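Local coordinates for ribokinase RBSK (Mycobacterium tuberculosis, PDB 3GO6), which probably phosphorylates D-ribose at its O-5 hydroxyl, using ATP and a divalent metal ion, to give D-ribose 5-phosphate, at residues A[72-77]-A[99-104]; A[21-26]-A[139-144]. One frame throughout, in Å; residues are numbered along the deposited sequence.

Contact 1: A[72-77]-A[99-104]; sequences QVQFSG and LDRTVT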
loop_
_atom_site.group_PDB
_atom_site.type_symbol
_atom_site.label_atom_id
_atom_site.label_comp_id
_atom_site.label_asym_id
_atom_site.label_seq_id
_atom_site.Cartn_x
_atom_site.Cartn_y
_atom_site.Cartn_z
ATOM N N GLN A 72 -18.942 -10.727 -24.769
ATOM C CA GLN A 72 -19.071 -9.307 -25.019
ATOM C C GLN A 72 -19.466 -8.658 -23.702
ATOM O O GLN A 72 -20.529 -8.937 -23.162
ATOM C CB GLN A 72 -20.099 -9.027 -26.117
ATOM C CG GLN A 72 -19.769 -7.732 -26.873
ATOM C CD GLN A 72 -18.408 -7.798 -27.596
ATOM O OE1 GLN A 72 -18.200 -8.645 -28.478
ATOM N NE2 GLN A 72 -17.475 -6.912 -27.210
ATOM N N VAL A 73 -18.590 -7.809 -23.178
ATOM C CA VAL A 73 -18.698 -7.379 -21.782
ATOM C C VAL A 73 -18.965 -5.888 -21.647
ATOM O O VAL A 73 -18.331 -5.069 -22.328
ATOM C CB VAL A 73 -17.422 -7.743 -20.985
ATOM C CG1 VAL A 73 -17.585 -7.386 -19.495
ATOM C CG2 VAL A 73 -17.085 -9.240 -21.152
ATOM N N GLN A 74 -19.903 -5.559 -20.766
ATOM C CA GLN A 74 -20.117 -4.196 -20.275
ATOM C C GLN A 74 -19.815 -4.145 -18.778
ATOM O O GLN A 74 -20.196 -5.058 -18.027
ATOM C CB GLN A 74 -21.567 -3.789 -20.490
ATOM C CG GLN A 74 -21.933 -3.596 -21.967
ATOM C CD GLN A 74 -21.311 -2.331 -22.561
ATOM O OE1 GLN A 74 -20.867 -1.421 -21.845
ATOM N NE2 GLN A 74 -21.273 -2.274 -23.882
ATOM N N PHE A 75 -19.126 -3.092 -18.345
ATOM C CA PHE A 75 -18.863 -2.889 -16.929
ATOM C C PHE A 75 -19.664 -1.666 -16.451
ATOM O O PHE A 75 -19.709 -0.628 -17.139
ATOM C CB PHE A 75 -17.355 -2.742 -16.697
ATOM C CG PHE A 75 -16.969 -2.387 -15.286
ATOM C CD1 PHE A 75 -17.081 -3.325 -14.254
ATOM C CD2 PHE A 75 -16.476 -1.109 -14.991
ATOM C CE1 PHE A 75 -16.712 -2.994 -12.942
ATOM C CE2 PHE A 75 -16.103 -0.757 -13.677
ATOM C CZ PHE A 75 -16.224 -1.704 -12.648
ATOM N N SER A 76 -20.323 -1.822 -15.311
ATOM C CA SER A 76 -20.988 -0.732 -14.611
ATOM C C SER A 76 -20.335 -0.598 -13.238
ATOM O O SER A 76 -20.358 -1.528 -12.433
ATOM C CB SER A 76 -22.485 -1.033 -14.480
ATOM O OG SER A 76 -23.141 0.028 -13.788
ATOM N N GLY A 77 -19.716 0.548 -12.987
ATOM C CA GLY A 77 -18.965 0.779 -11.756
ATOM C C GLY A 77 -18.706 2.276 -11.603
ATOM O O GLY A 77 -18.972 3.064 -12.532
ATOM N N LEU A 99 -17.659 0.757 -21.278
ATOM C CA LEU A 99 -17.750 1.637 -20.110
ATOM C C LEU A 99 -18.889 2.674 -20.148
ATOM O O LEU A 99 -18.963 3.571 -19.282
ATOM C CB LEU A 99 -16.413 2.366 -19.918
ATOM C CG LEU A 99 -15.164 1.513 -19.688
ATOM C CD1 LEU A 99 -13.906 2.378 -19.589
ATOM C CD2 LEU A 99 -15.360 0.693 -18.413
ATOM N N ASP A 100 -19.807 2.545 -21.099
ATOM C CA ASP A 100 -20.847 3.566 -21.229
ATOM C C ASP A 100 -21.814 3.623 -20.055
ATOM O O ASP A 100 -22.468 4.633 -19.865
ATOM C CB ASP A 100 -21.591 3.449 -22.558
ATOM C CG ASP A 100 -20.648 3.541 -23.760
ATOM O OD1 ASP A 100 -19.620 4.272 -23.700
ATOM O OD2 ASP A 100 -20.919 2.848 -24.760
ATOM N N ARG A 101 -21.883 2.560 -19.253
ATOM C CA ARG A 101 -22.767 2.538 -18.083
ATOM C C ARG A 101 -22.017 2.813 -16.763
ATOM O O ARG A 101 -22.527 2.529 -15.673
ATOM C CB ARG A 101 -23.512 1.200 -17.988
ATOM C CG ARG A 101 -24.124 0.707 -19.299
ATOM C CD ARG A 101 -24.271 -0.813 -19.299
ATOM N NE ARG A 101 -24.756 -1.297 -20.597
ATOM C CZ ARG A 101 -25.332 -2.480 -20.819
ATOM N NH1 ARG A 101 -25.519 -3.348 -19.828
ATOM N NH2 ARG A 101 -25.730 -2.794 -22.055
ATOM N N THR A 102 -20.815 3.363 -16.858
ATOM C CA THR A 102 -20.047 3.696 -15.656
ATOM C C THR A 102 -20.369 5.125 -15.222
ATOM O O THR A 102 -20.987 5.900 -15.983
ATOM C CB THR A 102 -18.541 3.522 -15.874
ATOM O OG1 THR A 102 -18.091 4.409 -16.901
ATOM C CG2 THR A 102 -18.214 2.077 -16.288
ATOM N N VAL A 103 -19.975 5.469 -13.999
ATOM C CA VAL A 103 -20.153 6.821 -13.502
ATOM C C VAL A 103 -18.844 7.348 -12.901
ATOM O O VAL A 103 -17.937 6.570 -12.569
ATOM C CB VAL A 103 -21.294 6.921 -12.449
ATOM C CG1 VAL A 103 -22.653 6.607 -13.060
ATOM C CG2 VAL A 103 -21.030 5.990 -11.269
ATOM N N THR A 104 -18.750 8.676 -12.799
ATOM C CA THR A 104 -17.699 9.319 -12.029
ATOM C C THR A 104 -18.340 9.847 -10.753
ATOM O O THR A 104 -19.395 10.477 -10.795
ATOM C CB THR A 104 -17.018 10.420 -12.842
ATOM O OG1 THR A 104 -16.361 9.807 -13.948
ATOM C CG2 THR A 104 -15.942 11.155 -12.013
HETATM O O HOH W 1 -20.877 -0.081 -19.457
#
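Gln-74 CG sits over the centre of one face of the Arg-101 guanidinium, 3.7 Å above its plane, and the Gln-74 amide lies nearly parallel to that plane, 11° apart. The two side chains cross at about a right angle. Arg-101 runs extended from CG to NE to get there, and hydrogen bonds from NH1 to Ala-140 O and from NH2 to Ala-142 O fix how the flat group is turned. The other flat group, the Phe-75 ring, takes Leu-99 CD2 at its edge, 4.0 Å from CD2 of the ring, with Thr-102 CG2 coming in obliquely; Gly-77 N lies above one face, toward the rim. Between Gln-74, the backbone of Phe-75 and the turn 99-102, a water lies 2.7 Å from both Gln-74 OE1 and Phe-75 O and accepts from Arg-101 N at 2.8 Å. Leu-99, Arg-101 and Thr-102 belong to that turn, of type I; Leu-99 O takes both Thr-102 N and Thr-102 OG1, the hydroxyl at 2.7 Å and in the carbonyl plane. Directly after the turn Val-103 N bonds to Gly-77 O (3.0 Å, N-H...O 165°). The turn thus closes over the C-terminal end of strand 72-76, an outermost strand of the main sheet, and leads into 103-104, which pairs in parallel with 78-79. Val-24 of strand 21-25 and Leu-92 of helix 83-94 also pack on Phe-75.

Contact 2: A[21-26]-A[139-144]; sequences RVCVVG and SAVANC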
loop_
_atom_site.group_PDB
_atom_site.type_symbol
_atom_site.label_atom_id
_atom_site.label_comp_id
_atom_site.label_asym_id
_atom_site.label_seq_id
_atom_site.Cartn_x
_atom_site.Cartn_y
_atom_site.Cartn_z
ATOM N N ARG A 21 -23.456 -12.065 -23.748
ATOM C CA ARG A 21 -23.369 -10.689 -23.309
ATOM C C ARG A 21 -23.314 -10.720 -21.792
ATOM O O ARG A 21 -24.295 -11.081 -21.128
ATOM C CB ARG A 21 -24.568 -9.864 -23.799
ATOM C CG ARG A 21 -24.719 -9.832 -25.325
ATOM C CD ARG A 21 -26.107 -9.328 -25.738
ATOM N NE ARG A 21 -27.193 -10.184 -25.245
ATOM C CZ ARG A 21 -28.485 -9.849 -25.240
ATOM N NH1 ARG A 21 -28.880 -8.668 -25.706
ATOM N NH2 ARG A 21 -29.391 -10.695 -24.765
ATOM N N VAL A 22 -22.152 -10.365 -21.254
ATOM C CA VAL A 22 -21.968 -10.340 -19.807
ATOM C C VAL A 22 -21.978 -8.898 -19.336
ATOM O O VAL A 22 -21.235 -8.073 -19.870
ATOM C CB VAL A 22 -20.655 -11.049 -19.408
ATOM C CG1 VAL A 22 -20.361 -10.844 -17.931
ATOM C CG2 VAL A 22 -20.748 -12.555 -19.767
ATOM N N CYS A 23 -22.838 -8.596 -18.358
ATOM C CA CYS A 23 -22.782 -7.307 -17.669
ATOM C C CYS A 23 -22.194 -7.463 -16.258
ATOM O O CYS A 23 -22.727 -8.223 -15.430
ATOM C CB CYS A 23 -24.168 -6.667 -17.589
ATOM S SG CYS A 23 -24.146 -5.186 -16.559
ATOM N N VAL A 24 -21.080 -6.781 -15.997
ATOM C CA VAL A 24 -20.463 -6.839 -14.678
ATOM C C VAL A 24 -20.812 -5.558 -13.931
ATOM O O VAL A 24 -20.529 -4.461 -14.408
ATOM C CB VAL A 24 -18.928 -7.005 -14.767
ATOM C CG1 VAL A 24 -18.296 -7.070 -13.372
ATOM C CG2 VAL A 24 -18.575 -8.239 -15.596
ATOM N N VAL A 25 -21.428 -5.692 -12.767
ATOM C CA VAL A 25 -21.718 -4.528 -11.932
ATOM C C VAL A 25 -20.869 -4.716 -10.676
ATOM O O VAL A 25 -21.077 -5.661 -9.907
ATOM C CB VAL A 25 -23.241 -4.415 -11.587
ATOM C CG1 VAL A 25 -23.502 -3.301 -10.548
ATOM C CG2 VAL A 25 -24.075 -4.141 -12.847
ATOM N N GLY A 26 -19.880 -3.851 -10.485
ATOM C CA GLY A 26 -18.905 -4.102 -9.424
ATOM C C GLY A 26 -17.830 -3.057 -9.317
ATOM O O GLY A 26 -18.008 -1.912 -9.779
ATOM N N SER A 139 -29.754 1.653 -16.943
ATOM C CA SER A 139 -29.600 0.627 -17.976
ATOM C C SER A 139 -28.307 -0.179 -17.799
ATOM O O SER A 139 -27.770 -0.729 -18.770
ATOM C CB SER A 139 -29.667 1.264 -19.376
ATOM O OG SER A 139 -28.557 2.128 -19.595
ATOM N N ALA A 140 -27.824 -0.244 -16.555
ATOM C CA ALA A 140 -26.646 -1.036 -16.190
ATOM C C ALA A 140 -26.699 -2.450 -16.757
ATOM O O ALA A 140 -25.710 -2.925 -17.313
ATOM C CB ALA A 140 -26.466 -1.083 -14.662
ATOM N N VAL A 141 -27.848 -3.112 -16.633
ATOM C CA VAL A 141 -27.983 -4.507 -17.078
ATOM C C VAL A 141 -28.826 -4.686 -18.349
ATOM O O VAL A 141 -29.331 -5.780 -18.621
ATOM C CB VAL A 141 -28.505 -5.415 -15.941
ATOM C CG1 VAL A 141 -27.538 -5.385 -14.753
ATOM C CG2 VAL A 141 -29.893 -4.979 -15.498
ATOM N N ALA A 142 -28.965 -3.615 -19.134
ATOM C CA ALA A 142 -29.667 -3.697 -20.419
ATOM C C ALA A 142 -29.018 -4.753 -21.304
ATOM O O ALA A 142 -27.784 -4.860 -21.363
ATOM C CB ALA A 142 -29.672 -2.337 -21.124
ATOM N N ASN A 143 -29.855 -5.543 -21.968
ATOM C CA ASN A 143 -29.406 -6.501 -22.978
ATOM C C ASN A 143 -28.223 -7.366 -22.529
ATOM O O ASN A 143 -27.154 -7.356 -23.161
ATOM C CB ASN A 143 -29.063 -5.782 -24.292
ATOM C CG ASN A 143 -30.159 -4.826 -24.744
ATOM O OD1 ASN A 143 -29.918 -3.625 -24.924
ATOM N ND2 ASN A 143 -31.375 -5.349 -24.905
ATOM N N CYS A 144 -28.384 -8.079 -21.417
ATOM C CA CYS A 144 -27.353 -9.048 -21.052
ATOM C C CYS A 144 -27.917 -10.445 -20.895
ATOM O O CYS A 144 -29.118 -10.630 -20.681
ATOM C CB CYS A 144 -26.526 -8.614 -19.830
ATOM S SG CYS A 144 -27.279 -8.866 -18.207
HETATM O O HOH W 2 -31.823 -8.255 -25.525
#
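Strand 21-25 is an inner strand of the main sheet of this PfkB-family kinase, between 72-76 and 146-149, and the loop that leads into 146-149 folds back over the side chains of Arg-21, Cys-23 and Val-25. Residues 139-142 of that loop make a type I turn, closed by Ala-142 N bonding to Ser-139 O. Val-25 and Cys-23 meet the turn: Val-25 CG2 lies 4.1 Å from Val-141 CG1, the two side chains crossing at about a right angle, and Ala-140, the other central residue of the turn, brings its CB to the same methyl of Val-25. Val-141 CG1, anti to its carbonyl carbon (chi1 -60°), also reaches Cys-23 SG at 3.8 Å. Farther along the loop Cys-144 CB packs on Cys-23 CB, again at 3.8 Å, and sits against Arg-21 O. At the N-terminal end of the strand the contact turns polar. The guanidinium of Arg-21 lays one face over the backbone of the loop, with Asn-143 O 3.0 Å above its plane and offset toward the rim, and Cys-144 N farther off over the centre. The Arg-21 chain bends at chi3 (-61°), which sets NE beside the Asn-143 carbonyl. A water at the edge of the guanidinium, in its plane, accepts from Arg-21 NH1 and from Asn-143 ND2, each at 3.0 Å, while NH2 forms a salt bridge with Asp-145 OD1. No direct hydrogen bond crosses between 21-26 and 139-144. The buried part therefore rests on van der Waals packing of small apolar groups, whereas at the rim the arginine's charge is paired with Asp-145 and its face-on approach to Asn-143 O is probably electrostatically favourable.

From the N terminus the chain enters strand 21-25, whose partner in contact 2, the loop 139-144, arrives 113 residues later, so that contact closes a long loop. Contact 1 is nested inside it and closes a shorter one: from strand 72-76 the chain runs through helix 83-94 and returns at 99-104, 22 residues on. The two contacts lie side by side, centres about 8 Å apart, because 21-25 and 72-76 are neighbouring parallel strands, probably hydrogen-bonded from Ser-76 N to Val-24 O, 2.8 Å. Arg-101 CD also packs on Ser-139 O. Together they tie the edge strand 72-76 and its neighbour 21-25 to the loops that follow helix 83-94 and precede strand 146-149.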